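Local coordinates for protein cytosolic phospholipase A2 delta (Homo sapiens, PDB 5IZ5) that hydrolyses the sn-2 ester of glycerophospholipids in a calcium-dependent manner, preferring linoleic acid at that position and releasing a fatty acid and a lysophospholipid, at residues G20-C25 / D149-L154; P378-R383 / G459-P464; L537-A542 / A580-P585; H603-N608 / E644-L649. The protein carries 3 engineered substitutions. One frame throughout, in Å; residues are numbered along the deposited sequence.

Contact 1: G20-C25 / D149-L154; sequences GEASTC and DRPENL
S23 and E152 face each other as an antiparallel hydrogen-bonded pair, and E21 pairs with L154 in the same way two residues along. The bond from S23 N to E152 O, 2.9 Å long, is nearly straight, with 170° at the hydrogen. In the other pair L154 N reaches E21 O at 2.7 Å. Between them A22 pairs with N153, their side chains on one face, and the CB atoms of A22 and P151 also meet there at 4.1 Å; the small alanine suits the proline ring beside it.

E152 stands on the other face, with E21, S23 and L154. Its CB lies 3.4 Å from S23 O. CG, anti to the backbone N (chi1 -179°), leads up to CD, the chain still extended (chi2 -177°), and E152 CD passes 3.3 Å from the methyl L154 CD2. At the tip, OE1 comes 3.5 Å from C25 SG and accepts a hydrogen bond from Q85 of strand 75-85, while OE2 forms a salt bridge with R163 and takes the backbone N-H of E164. S23 also looks to Q85, through OG, while its CB touches L154 CD1 at 3.8 Å.

The pairing joins the first strand of the N-terminal C2 domain to strand 152-156, which pairs in turn with strand 160-172. Several donors thus surround a buried carboxylate, R163 supplying a positive charge, so E152 would probably stay ionised, and its aliphatic stem lets one long side chain serve apolar contact and salt bridge alike.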
loop_
_atom_site.group_PDB
_atom_site.type_symbol
_atom_site.label_atom_id
_atom_site.label_comp_id
_atom_site.label_asym_id
_atom_site.label_seq_id
_atom_site.Cartn_x
_atom_site.Cartn_y
_atom_site.Cartn_z
ATOM N N GLY B 20 -22.173 4.925 10.085
ATOM C CA GLY B 20 -23.376 4.237 10.641
ATOM C C GLY B 20 -24.612 4.484 9.787
ATOM O O GLY B 20 -25.064 5.624 9.661
ATOM N N GLU B 21 -25.164 3.420 9.209
ATOM C CA GLU B 21 -26.279 3.545 8.268
ATOM C C GLU B 21 -27.142 2.275 8.204
ATOM O O GLU B 21 -26.619 1.167 8.185
ATOM C CB GLU B 21 -25.715 3.866 6.886
ATOM C CG GLU B 21 -26.751 4.051 5.791
ATOM C CD GLU B 21 -26.127 4.390 4.448
ATOM O OE1 GLU B 21 -25.138 5.153 4.414
ATOM O OE2 GLU B 21 -26.636 3.901 3.420
ATOM N N ALA B 22 -28.463 2.454 8.191
ATOM C CA ALA B 22 -29.413 1.352 8.052
ATOM C C ALA B 22 -29.893 1.299 6.609
ATOM O O ALA B 22 -30.359 2.306 6.081
ATOM C CB ALA B 22 -30.599 1.543 8.991
ATOM N N SER B 23 -29.775 0.135 5.978
ATOM C CA SER B 23 -30.259 -0.049 4.610
ATOM C C SER B 23 -30.857 -1.441 4.383
ATOM O O SER B 23 -30.246 -2.438 4.734
ATOM C CB SER B 23 -29.113 0.162 3.629
ATOM O OG SER B 23 -29.582 -0.013 2.303
ATOM N N THR B 24 -32.036 -1.501 3.770
ATOM C CA THR B 24 -32.764 -2.759 3.568
ATOM C C THR B 24 -32.350 -3.540 2.305
ATOM O O THR B 24 -32.073 -2.943 1.263
ATOM C CB THR B 24 -34.285 -2.486 3.566
ATOM O OG1 THR B 24 -35.007 -3.685 3.874
ATOM C CG2 THR B 24 -34.769 -1.937 2.238
ATOM N N CYS B 25 -32.326 -4.873 2.410
ATOM C CA CYS B 25 -31.942 -5.759 1.301
ATOM C C CYS B 25 -33.132 -6.198 0.443
ATOM O O CYS B 25 -34.263 -6.230 0.910
ATOM C CB CYS B 25 -31.213 -7.004 1.836
ATOM S SG CYS B 25 -29.659 -6.628 2.699
ATOM N N ASP B 149 -37.543 -8.362 5.877
ATOM C CA ASP B 149 -36.458 -8.324 6.866
ATOM C C ASP B 149 -36.223 -6.916 7.419
ATOM O O ASP B 149 -36.570 -5.938 6.771
ATOM C CB ASP B 149 -35.153 -8.813 6.236
ATOM C CG ASP B 149 -35.197 -10.279 5.843
ATOM O OD1 ASP B 149 -35.425 -11.127 6.734
ATOM O OD2 ASP B 149 -34.982 -10.580 4.646
ATOM N N ARG B 150 -35.630 -6.819 8.612
ATOM C CA ARG B 150 -35.138 -5.538 9.140
ATOM C C ARG B 150 -34.051 -5.001 8.216
ATOM O O ARG B 150 -33.504 -5.754 7.413
ATOM C CB ARG B 150 -34.570 -5.697 10.563
ATOM C CG ARG B 150 -33.314 -6.556 10.673
ATOM C CD ARG B 150 -32.717 -6.516 12.073
ATOM N NE ARG B 150 -31.598 -7.455 12.235
ATOM C CZ ARG B 150 -30.350 -7.268 11.795
ATOM N NH1 ARG B 150 -30.013 -6.157 11.140
ATOM N NH2 ARG B 150 -29.424 -8.208 12.006
ATOM N N PRO B 151 -33.721 -3.703 8.330
ATOM C CA PRO B 151 -32.611 -3.214 7.517
ATOM C C PRO B 151 -31.258 -3.735 8.019
ATOM O O PRO B 151 -31.108 -4.036 9.201
ATOM C CB PRO B 151 -32.688 -1.684 7.676
ATOM C CG PRO B 151 -33.910 -1.391 8.489
ATOM C CD PRO B 151 -34.261 -2.653 9.211
ATOM N N GLU B 152 -30.291 -3.848 7.116
ATOM C CA GLU B 152 -28.923 -4.210 7.475
ATOM C C GLU B 152 -28.209 -2.992 8.046
ATOM O O GLU B 152 -28.409 -1.882 7.563
ATOM C CB GLU B 152 -28.174 -4.725 6.245
ATOM C CG GLU B 152 -26.739 -5.157 6.521
ATOM C CD GLU B 152 -26.004 -5.604 5.270
ATOM O OE1 GLU B 152 -26.618 -5.686 4.184
ATOM O OE2 GLU B 152 -24.788 -5.863 5.371
ATOM N N ASN B 153 -27.386 -3.204 9.069
ATOM C CA ASN B 153 -26.570 -2.135 9.639
ATOM C C ASN B 153 -25.201 -2.050 8.958
ATOM O O ASN B 153 -24.293 -2.841 9.253
ATOM C CB ASN B 153 -26.393 -2.332 11.146
ATOM C CG ASN B 153 -27.706 -2.216 11.907
ATOM O OD1 ASN B 153 -28.552 -1.374 11.590
ATOM N ND2 ASN B 153 -27.880 -3.059 12.918
ATOM N N LEU B 154 -25.072 -1.078 8.054
ATOM C CA LEU B 154 -23.848 -0.843 7.292
ATOM C C LEU B 154 -23.001 0.261 7.913
ATOM O O LEU B 154 -23.528 1.113 8.624
ATOM C CB LEU B 154 -24.201 -0.409 5.876
ATOM C CG LEU B 154 -25.136 -1.280 5.045
ATOM C CD1 LEU B 154 -25.417 -0.596 3.721
ATOM C CD2 LEU B 154 -24.531 -2.656 4.827
#

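Contact 2: P378-R383 / G459-P464; sequences PEWSQR and GQNPLP
N461 and S381 meet through one heavily used oxygen. With CG anti to the carbonyl carbon (chi1 -65°), the N461 side chain extends to the 3-10 turn 380-382, where OD1 accepts from S381 N at 3.0 Å, in the plane of its carbonyl, and from S381 OG at 2.7 Å, well above that plane. The amide lies 6° from parallel to the W380 indole and covers part of one face, with OD1 3.2 Å above the plane and displaced toward the rim. An alanine in place of N461 would probably leave S381 N and OG without this acceptor and uncover that part of the indole face.

The 3-10 turn follows helix 367-375, which itself follows the nucleophile S365, and the 459-464 segment leads into strand 463-471, parallel to strand 360-363. The contact therefore lies within a beta-alpha-beta crossover of the catalytic domain.

Q460 takes the crowded position at CG (chi1 74°) and bends again at chi2, which sets CD near P378 O; the E379 side chain crosses it at about a right angle, carboxylate and amide planes almost parallel. NE2 donates to P378 O at 2.9 Å, and N461 ND2 adds a weak bond to the same oxygen. E379 OE2 touches Q460 CG at 3.4 Å but finds its charged partner in R458, whose backbone N binds Q460 OE1. Q382, also bent at chi2, hands NE2 to Q460 O at 3.0 Å.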
loop_
_atom_site.group_PDB
_atom_site.type_symbol
_atom_site.label_atom_id
_atom_site.label_comp_id
_atom_site.label_asym_id
_atom_site.label_seq_id
_atom_site.Cartn_x
_atom_site.Cartn_y
_atom_site.Cartn_z
ATOM N N PRO B 378 13.098 10.965 19.442
ATOM C CA PRO B 378 11.912 11.832 19.589
ATOM C C PRO B 378 12.195 13.346 19.584
ATOM O O PRO B 378 11.266 14.143 19.454
ATOM C CB PRO B 378 11.335 11.431 20.957
ATOM C CG PRO B 378 11.986 10.148 21.322
ATOM C CD PRO B 378 13.305 10.105 20.622
ATOM N N GLU B 379 13.460 13.723 19.734
ATOM C CA GLU B 379 13.863 15.120 19.793
ATOM C C GLU B 379 14.743 15.554 18.625
ATOM O O GLU B 379 15.380 16.598 18.698
ATOM C CB GLU B 379 14.616 15.351 21.114
ATOM C CG GLU B 379 13.943 16.314 22.057
ATOM C CD GLU B 379 12.485 16.023 22.264
ATOM O OE1 GLU B 379 12.133 14.921 22.717
ATOM O OE2 GLU B 379 11.681 16.923 21.977
ATOM N N TRP B 380 14.753 14.789 17.535
ATOM C CA TRP B 380 15.778 14.959 16.499
ATOM C C TRP B 380 15.904 16.376 15.929
ATOM O O TRP B 380 17.015 16.854 15.780
ATOM C CB TRP B 380 15.617 13.929 15.369
ATOM C CG TRP B 380 14.439 14.136 14.453
ATOM C CD1 TRP B 380 13.218 13.551 14.550
ATOM C CD2 TRP B 380 14.389 14.966 13.289
ATOM N NE1 TRP B 380 12.401 13.971 13.529
ATOM C CE2 TRP B 380 13.097 14.842 12.739
ATOM C CE3 TRP B 380 15.309 15.811 12.666
ATOM C CZ2 TRP B 380 12.698 15.531 11.590
ATOM C CZ3 TRP B 380 14.918 16.494 11.525
ATOM C CH2 TRP B 380 13.621 16.353 10.999
ATOM N N SER B 381 14.795 17.053 15.627
ATOM C CA SER B 381 14.876 18.396 15.034
ATOM C C SER B 381 15.273 19.456 16.061
ATOM O O SER B 381 15.668 20.554 15.691
ATOM C CB SER B 381 13.573 18.803 14.341
ATOM O OG SER B 381 12.565 19.163 15.272
ATOM N N GLN B 382 15.165 19.120 17.344
ATOM C CA GLN B 382 15.586 20.008 18.431
ATOM C C GLN B 382 17.019 19.754 18.866
ATOM O O GLN B 382 17.507 20.407 19.789
ATOM C CB GLN B 382 14.666 19.832 19.642
ATOM C CG GLN B 382 13.191 19.985 19.324
ATOM C CD GLN B 382 12.882 21.291 18.618
ATOM O OE1 GLN B 382 13.395 22.339 18.997
ATOM N NE2 GLN B 382 12.045 21.235 17.589
ATOM N N ARG B 383 17.694 18.811 18.217
ATOM C CA ARG B 383 19.069 18.494 18.564
ATOM C C ARG B 383 19.960 18.662 17.363
ATOM O O ARG B 383 19.501 18.600 16.224
ATOM C CB ARG B 383 19.168 17.079 19.114
ATOM C CG ARG B 383 18.321 16.947 20.377
ATOM C CD ARG B 383 18.976 16.199 21.528
ATOM N NE ARG B 383 18.962 14.746 21.383
ATOM C CZ ARG B 383 20.034 13.957 21.290
ATOM N NH1 ARG B 383 21.271 14.451 21.306
ATOM N NH2 ARG B 383 19.863 12.643 21.177
ATOM N N GLY B 459 4.388 18.164 19.320
ATOM C CA GLY B 459 4.495 18.868 18.045
ATOM C C GLY B 459 5.912 19.330 17.764
ATOM O O GLY B 459 6.108 20.317 17.064
ATOM N N GLN B 460 6.895 18.603 18.294
ATOM C CA GLN B 460 8.288 19.045 18.262
ATOM C C GLN B 460 9.046 18.643 16.988
ATOM O O GLN B 460 10.210 19.010 16.816
ATOM C CB GLN B 460 9.040 18.534 19.497
ATOM C CG GLN B 460 9.394 17.047 19.500
ATOM C CD GLN B 460 8.289 16.148 20.027
ATOM O OE1 GLN B 460 7.109 16.494 19.986
ATOM N NE2 GLN B 460 8.671 14.976 20.512
ATOM N N ASN B 461 8.399 17.869 16.123
ATOM C CA ASN B 461 8.941 17.536 14.808
ATOM C C ASN B 461 7.807 17.572 13.794
ATOM O O ASN B 461 6.636 17.535 14.182
ATOM C CB ASN B 461 9.586 16.140 14.805
ATOM C CG ASN B 461 10.805 16.040 15.710
ATOM O OD1 ASN B 461 11.873 16.566 15.398
ATOM N ND2 ASN B 461 10.663 15.321 16.819
ATOM N N PRO B 462 8.137 17.665 12.488
ATOM C CA PRO B 462 7.078 17.536 11.472
ATOM C C PRO B 462 6.505 16.114 11.419
ATOM O O PRO B 462 7.165 15.171 11.856
ATOM C CB PRO B 462 7.795 17.866 10.154
ATOM C CG PRO B 462 9.130 18.419 10.531
ATOM C CD PRO B 462 9.461 17.859 11.879
ATOM N N LEU B 463 5.292 15.967 10.898
ATOM C CA LEU B 463 4.702 14.641 10.685
ATOM C C LEU B 463 5.378 13.974 9.475
ATOM O O LEU B 463 5.334 14.524 8.372
ATOM C CB LEU B 463 3.197 14.740 10.433
ATOM C CG LEU B 463 2.492 13.402 10.159
ATOM C CD1 LEU B 463 2.338 12.600 11.436
ATOM C CD2 LEU B 463 1.134 13.611 9.527
ATOM N N PRO B 464 5.996 12.796 9.674
ATOM C CA PRO B 464 6.646 12.092 8.575
ATOM C C PRO B 464 5.673 11.219 7.785
ATOM O O PRO B 464 4.868 10.491 8.371
ATOM C CB PRO B 464 7.683 11.233 9.286
ATOM C CG PRO B 464 7.056 10.915 10.592
ATOM C CD PRO B 464 6.149 12.068 10.943
#

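Contact 3: L537-A542 / A580-P585; sequences LNLLDA and ASWLQP. With SO4 (sulfate ion), chain M.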
loop_
_atom_site.group_PDB
_atom_site.type_symbol
_atom_site.label_atom_id
_atom_site.label_comp_id
_atom_site.label_asym_id
_atom_site.label_seq_id
_atom_site.Cartn_x
_atom_site.Cartn_y
_atom_site.Cartn_z
ATOM N N LEU B 537 14.845 -5.439 -6.880
ATOM C CA LEU B 537 14.986 -5.681 -8.301
ATOM C C LEU B 537 16.443 -5.571 -8.743
ATOM O O LEU B 537 16.884 -6.344 -9.585
ATOM C CB LEU B 537 14.100 -4.722 -9.093
ATOM C CG LEU B 537 14.259 -4.625 -10.615
ATOM C CD1 LEU B 537 12.983 -4.068 -11.222
ATOM C CD2 LEU B 537 15.439 -3.751 -11.029
ATOM N N ASN B 538 17.194 -4.628 -8.180
ATOM C CA ASN B 538 18.616 -4.533 -8.506
ATOM C C ASN B 538 19.400 -5.756 -8.037
ATOM O O ASN B 538 20.372 -6.165 -8.674
ATOM C CB ASN B 538 19.252 -3.281 -7.923
ATOM C CG ASN B 538 18.764 -2.019 -8.594
ATOM O OD1 ASN B 538 18.036 -2.068 -9.588
ATOM N ND2 ASN B 538 19.153 -0.879 -8.047
ATOM N N LEU B 539 18.980 -6.337 -6.916
ATOM C CA LEU B 539 19.645 -7.531 -6.393
ATOM C C LEU B 539 19.345 -8.703 -7.324
ATOM O O LEU B 539 20.216 -9.516 -7.609
ATOM C CB LEU B 539 19.173 -7.845 -4.968
ATOM C CG LEU B 539 19.980 -8.851 -4.135
ATOM C CD1 LEU B 539 21.458 -8.505 -4.029
ATOM C CD2 LEU B 539 19.382 -8.977 -2.732
ATOM N N LEU B 540 18.121 -8.751 -7.833
ATOM C CA LEU B 540 17.702 -9.836 -8.706
ATOM C C LEU B 540 18.468 -9.824 -10.034
ATOM O O LEU B 540 18.914 -10.871 -10.497
ATOM C CB LEU B 540 16.189 -9.747 -8.943
ATOM C CG LEU B 540 15.595 -10.805 -9.916
ATOM C CD1 LEU B 540 14.388 -11.550 -9.352
ATOM C CD2 LEU B 540 15.202 -10.164 -11.238
ATOM N N ASP B 541 18.617 -8.647 -10.639
ATOM C CA ASP B 541 19.384 -8.508 -11.885
ATOM C C ASP B 541 20.883 -8.761 -11.716
ATOM O O ASP B 541 21.517 -9.387 -12.568
ATOM C CB ASP B 541 19.213 -7.110 -12.488
ATOM C CG ASP B 541 17.853 -6.888 -13.138
ATOM O OD1 ASP B 541 17.051 -7.843 -13.266
ATOM O OD2 ASP B 541 17.592 -5.726 -13.528
ATOM N N ALA B 542 21.456 -8.241 -10.638
ATOM C CA ALA B 542 22.876 -8.435 -10.365
ATOM C C ALA B 542 23.220 -9.902 -10.092
ATOM O O ALA B 542 24.330 -10.342 -10.381
ATOM C CB ALA B 542 23.310 -7.575 -9.194
ATOM N N ALA B 580 28.114 -1.921 -7.607
ATOM C CA ALA B 580 28.567 -1.530 -6.289
ATOM C C ALA B 580 29.074 -2.812 -5.647
ATOM O O ALA B 580 28.666 -3.903 -6.047
ATOM C CB ALA B 580 27.422 -0.940 -5.487
ATOM N N SER B 581 29.949 -2.693 -4.658
ATOM C CA SER B 581 30.618 -3.860 -4.100
ATOM C C SER B 581 29.654 -4.877 -3.499
ATOM O O SER B 581 29.752 -6.061 -3.793
ATOM C CB SER B 581 31.602 -3.445 -3.014
ATOM O OG SER B 581 32.603 -2.593 -3.537
ATOM N N TRP B 582 28.747 -4.407 -2.643
ATOM C CA TRP B 582 27.812 -5.292 -1.930
ATOM C C TRP B 582 26.921 -6.125 -2.855
ATOM O O TRP B 582 26.491 -7.217 -2.494
ATOM C CB TRP B 582 26.920 -4.469 -0.982
ATOM C CG TRP B 582 25.802 -3.731 -1.666
ATOM C CD1 TRP B 582 25.872 -2.496 -2.243
ATOM C CD2 TRP B 582 24.452 -4.181 -1.847
ATOM N NE1 TRP B 582 24.657 -2.152 -2.779
ATOM C CE2 TRP B 582 23.766 -3.166 -2.547
ATOM C CE3 TRP B 582 23.757 -5.344 -1.490
ATOM C CZ2 TRP B 582 22.418 -3.276 -2.893
ATOM C CZ3 TRP B 582 22.413 -5.451 -1.836
ATOM C CH2 TRP B 582 21.761 -4.422 -2.529
ATOM N N LEU B 583 26.671 -5.596 -4.045
ATOM C CA LEU B 583 25.680 -6.131 -4.965
ATOM C C LEU B 583 26.210 -7.224 -5.922
ATOM O O LEU B 583 25.420 -7.900 -6.588
ATOM C CB LEU B 583 25.108 -4.956 -5.764
ATOM C CG LEU B 583 23.810 -5.158 -6.532
ATOM C CD1 LEU B 583 22.780 -5.903 -5.696
ATOM C CD2 LEU B 583 23.260 -3.819 -7.004
ATOM N N GLN B 584 27.527 -7.415 -5.975
ATOM C CA GLN B 584 28.136 -8.270 -7.000
ATOM C C GLN B 584 27.949 -9.775 -6.754
ATOM O O GLN B 584 27.886 -10.214 -5.608
ATOM C CB GLN B 584 29.632 -7.947 -7.136
ATOM C CG GLN B 584 29.957 -6.555 -7.669
ATOM C CD GLN B 584 29.447 -6.302 -9.083
ATOM O OE1 GLN B 584 29.400 -7.210 -9.913
ATOM N NE2 GLN B 584 29.068 -5.057 -9.365
ATOM N N PRO B 585 27.893 -10.574 -7.840
ATOM C CA PRO B 585 27.495 -11.991 -7.758
ATOM C C PRO B 585 28.429 -12.940 -6.992
ATOM O O PRO B 585 28.001 -14.040 -6.640
ATOM C CB PRO B 585 27.423 -12.433 -9.234
ATOM C CG PRO B 585 27.578 -11.201 -10.058
ATOM C CD PRO B 585 28.307 -10.211 -9.208
HETATM S S SO4 M . 33.283 -2.074 0.298
HETATM O O1 SO4 M . 34.296 -1.042 0.620
HETATM O O2 SO4 M . 31.923 -1.522 0.496
HETATM O O3 SO4 M . 33.448 -2.506 -1.105
HETATM O O4 SO4 M . 33.466 -3.248 1.177
#
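A helix meets a nearby turn of the catalytic domain here, near the active site: L539 and A542 of helix 534-543 receive L583 and its neighbours from the irregular 580-585 segment, while the side chain of N538 lies about 8 Å from that of D651, the probable proton acceptor, and about 8 Å from the substrate-binding G335. No hydrogen bond spans the contact, so its cohesion is apolar.

L583 does most of the work. Its CG stands anti to the backbone N (chi1 -164°) and rests 3.6 Å from A542 CB. One branch, CD1, meets L539 CD1 at 3.4 Å, closer than carbon atoms usually approach, while the other, CD2, touches N538 CB at 4.1 Å. The single methyl of A542 suits the site, since its CB also sits 3.4 Å from L583 O. L539 CD1 reaches on to W582 CZ3 at 3.9 Å. Above the centre of that indole, on one face, lies L583 CB. An alanine in place of L583 would probably open a gap between A542 and L539, leaving both with less to pack against. P585 completes the contact, placing CG 3.4 Å from A542 O.

Polar ends look elsewhere: N538 OD1 binds R577 and W582 NE1 binds the carbonyl of S773. S581 lies near a sulfate, probably from the crystallisation liquor, in a position that is doubtful. Among the neighbouring elements, helix 428-441 covers both parts: F428 touches L540 of the helix, while W432 and M439 pack on W582 of the turn.

Contact 4: H603-N608 / E644-L649; sequences HQRSPN and EPRLCL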
loop_
_atom_site.group_PDB
_atom_site.type_symbol
_atom_site.label_atom_id
_atom_site.label_comp_id
_atom_site.label_asym_id
_atom_site.label_seq_id
_atom_site.Cartn_x
_atom_site.Cartn_y
_atom_site.Cartn_z
ATOM N N HIS B 603 8.620 -8.850 -4.089
ATOM C CA HIS B 603 7.884 -7.940 -3.224
ATOM C C HIS B 603 7.239 -8.644 -2.040
ATOM O O HIS B 603 6.925 -9.831 -2.108
ATOM C CB HIS B 603 6.820 -7.237 -4.054
ATOM C CG HIS B 603 7.364 -6.605 -5.294
ATOM N ND1 HIS B 603 8.547 -5.896 -5.310
ATOM C CD2 HIS B 603 6.894 -6.583 -6.562
ATOM C CE1 HIS B 603 8.781 -5.464 -6.536
ATOM N NE2 HIS B 603 7.792 -5.865 -7.312
ATOM N N GLN B 604 7.053 -7.902 -0.951
ATOM C CA GLN B 604 6.376 -8.422 0.239
ATOM C C GLN B 604 4.940 -8.829 -0.115
ATOM O O GLN B 604 4.296 -8.211 -0.967
ATOM C CB GLN B 604 6.404 -7.374 1.371
ATOM C CG GLN B 604 6.021 -7.881 2.740
ATOM C CD GLN B 604 7.101 -8.752 3.326
ATOM O OE1 GLN B 604 7.208 -9.929 2.979
ATOM N NE2 GLN B 604 7.921 -8.182 4.206
ATOM N N ARG B 605 4.455 -9.898 0.502
ATOM C CA ARG B 605 3.065 -10.311 0.315
ATOM C C ARG B 605 2.212 -9.989 1.545
ATOM O O ARG B 605 1.732 -10.867 2.263
ATOM C CB ARG B 605 2.997 -11.788 -0.078
ATOM C CG ARG B 605 3.435 -11.986 -1.518
ATOM C CD ARG B 605 3.555 -13.445 -1.902
ATOM N NE ARG B 605 3.820 -13.605 -3.332
ATOM C CZ ARG B 605 3.763 -14.766 -3.983
ATOM N NH1 ARG B 605 3.456 -15.888 -3.339
ATOM N NH2 ARG B 605 4.019 -14.809 -5.288
ATOM N N SER B 606 1.995 -8.699 1.742
ATOM C CA SER B 606 1.371 -8.208 2.959
ATOM C C SER B 606 -0.113 -8.530 2.991
ATOM O O SER B 606 -0.806 -8.334 2.000
ATOM C CB SER B 606 1.563 -6.707 3.085
ATOM O OG SER B 606 2.936 -6.406 3.250
ATOM N N PRO B 607 -0.602 -9.038 4.131
ATOM C CA PRO B 607 -2.040 -9.221 4.272
ATOM C C PRO B 607 -2.785 -7.914 4.046
ATOM O O PRO B 607 -2.340 -6.865 4.512
ATOM C CB PRO B 607 -2.188 -9.685 5.725
ATOM C CG PRO B 607 -0.898 -10.367 6.027
ATOM C CD PRO B 607 0.134 -9.548 5.302
ATOM N N ASN B 608 -3.892 -7.987 3.320
ATOM C CA ASN B 608 -4.658 -6.806 2.979
ATOM C C ASN B 608 -5.654 -6.439 4.078
ATOM O O ASN B 608 -6.639 -7.141 4.287
ATOM C CB ASN B 608 -5.406 -7.051 1.672
ATOM C CG ASN B 608 -6.213 -5.850 1.230
ATOM O OD1 ASN B 608 -6.055 -4.743 1.755
ATOM N ND2 ASN B 608 -7.050 -6.048 0.231
ATOM N N GLU B 644 -9.049 -8.630 -2.360
ATOM C CA GLU B 644 -7.800 -9.379 -2.316
ATOM C C GLU B 644 -7.404 -9.709 -0.876
ATOM O O GLU B 644 -7.485 -8.851 0.017
ATOM C CB GLU B 644 -6.688 -8.593 -3.021
ATOM C CG GLU B 644 -7.019 -8.230 -4.463
ATOM C CD GLU B 644 -6.987 -9.423 -5.409
ATOM O OE1 GLU B 644 -7.340 -9.234 -6.580
ATOM O OE2 GLU B 644 -6.624 -10.548 -5.002
ATOM N N PRO B 645 -6.991 -10.964 -0.632
ATOM C CA PRO B 645 -6.392 -11.291 0.665
ATOM C C PRO B 645 -5.036 -10.632 0.900
ATOM O O PRO B 645 -4.652 -10.454 2.053
ATOM C CB PRO B 645 -6.217 -12.818 0.624
ATOM C CG PRO B 645 -6.987 -13.304 -0.546
ATOM C CD PRO B 645 -7.185 -12.155 -1.484
ATOM N N ARG B 646 -4.334 -10.248 -0.166
ATOM C CA ARG B 646 -2.981 -9.721 -0.031
ATOM C C ARG B 646 -2.716 -8.477 -0.884
ATOM O O ARG B 646 -3.438 -8.179 -1.829
ATOM C CB ARG B 646 -1.958 -10.804 -0.370
ATOM C CG ARG B 646 -1.832 -11.889 0.695
ATOM C CD ARG B 646 -0.765 -12.921 0.398
ATOM N NE ARG B 646 -0.833 -13.372 -0.983
ATOM C CZ ARG B 646 -1.697 -14.269 -1.460
ATOM N NH1 ARG B 646 -2.600 -14.858 -0.672
ATOM N NH2 ARG B 646 -1.653 -14.580 -2.748
ATOM N N LEU B 647 -1.668 -7.755 -0.503
ATOM C CA LEU B 647 -1.185 -6.591 -1.230
ATOM C C LEU B 647 0.159 -6.923 -1.847
ATOM O O LEU B 647 0.810 -7.887 -1.447
ATOM C CB LEU B 647 -1.000 -5.419 -0.270
ATOM C CG LEU B 647 -2.240 -5.016 0.522
ATOM C CD1 LEU B 647 -1.870 -3.911 1.504
ATOM C CD2 LEU B 647 -3.351 -4.573 -0.412
ATOM N N CYS B 648 0.557 -6.134 -2.838
ATOM C CA CYS B 648 1.898 -6.217 -3.395
ATOM C C CYS B 648 2.475 -4.809 -3.436
ATOM O O CYS B 648 2.235 -4.053 -4.380
ATOM C CB CYS B 648 1.896 -6.856 -4.786
ATOM S SG CYS B 648 3.564 -7.070 -5.455
ATOM N N LEU B 649 3.259 -4.476 -2.415
ATOM C CA LEU B 649 3.717 -3.114 -2.205
ATOM C C LEU B 649 5.099 -2.886 -2.804
ATOM O O LEU B 649 6.040 -3.654 -2.577
ATOM C CB LEU B 649 3.718 -2.771 -0.712
ATOM C CG LEU B 649 2.327 -2.732 -0.070
ATOM C CD1 LEU B 649 2.444 -2.526 1.427
ATOM C CD2 LEU B 649 1.462 -1.637 -0.665
HETATM O O HOH W 1 3.729 -5.870 0.131
#
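S606 and L647 supply the first of three direct hydrogen bonds: L647 N donates to S606 O at 2.7 Å, with 162° at the hydrogen. N608 N follows with P645 O at 2.9 Å, approaching above the carbonyl plane. The third comes from a side chain: with CG anti to its own backbone N (chi1 -179°), N608 sets that carbon beside E644 O, and ND2 reaches E644 O at 2.8 Å. The other end of the N608 amide, OD1, holds the N-H of L610, so asparagine uses donor and acceptor together. A water bridges more widely, giving a proton to Q604 O at 2.6 Å and accepting from L649 N at 2.9 Å.

Van der Waals contact comes from L647, whose CD2 packs against the N608 amide, 3.5 Å from N608 CG, the two side chains crossing at about a right angle. C648 SG approaches the H603 ring obliquely, 3.5 Å from CD2, and Y654 meets the same ring edge-to-face.

A single backbone bridge, P607 with R646, joins two otherwise irregular segments; proline, lacking an N-H, suits a place where its neighbours do the bonding. The second segment runs into strand 649-650 of the catalytic sheet, just before D651, the probable partner of the nucleophile S365 in a patatin-like Ser-Asp dyad.

From the N terminus the four contacts close in series; none nests or crosses. Contact 1 closes first, bringing the chain back after 123 residues rich in strand and joining the N-terminal C2 domain to the sheet that runs on through strand 160-172. Contact 2, in the catalytic domain, spans 75 residues, mostly helical, and ties the loop after helix 367-375 to the approach to strand 463-471. Contacts 3 and 4 close shorter loops, of 37 and 35 residues, with nearest atoms about 6 Å apart; contact 3 joins helix 534-543 to the loop before helix 588-593, contact 4 the loop after that helix to the run into strand 649-650. Contacts 1 and 3 lie on opposite sides of the chain's centre.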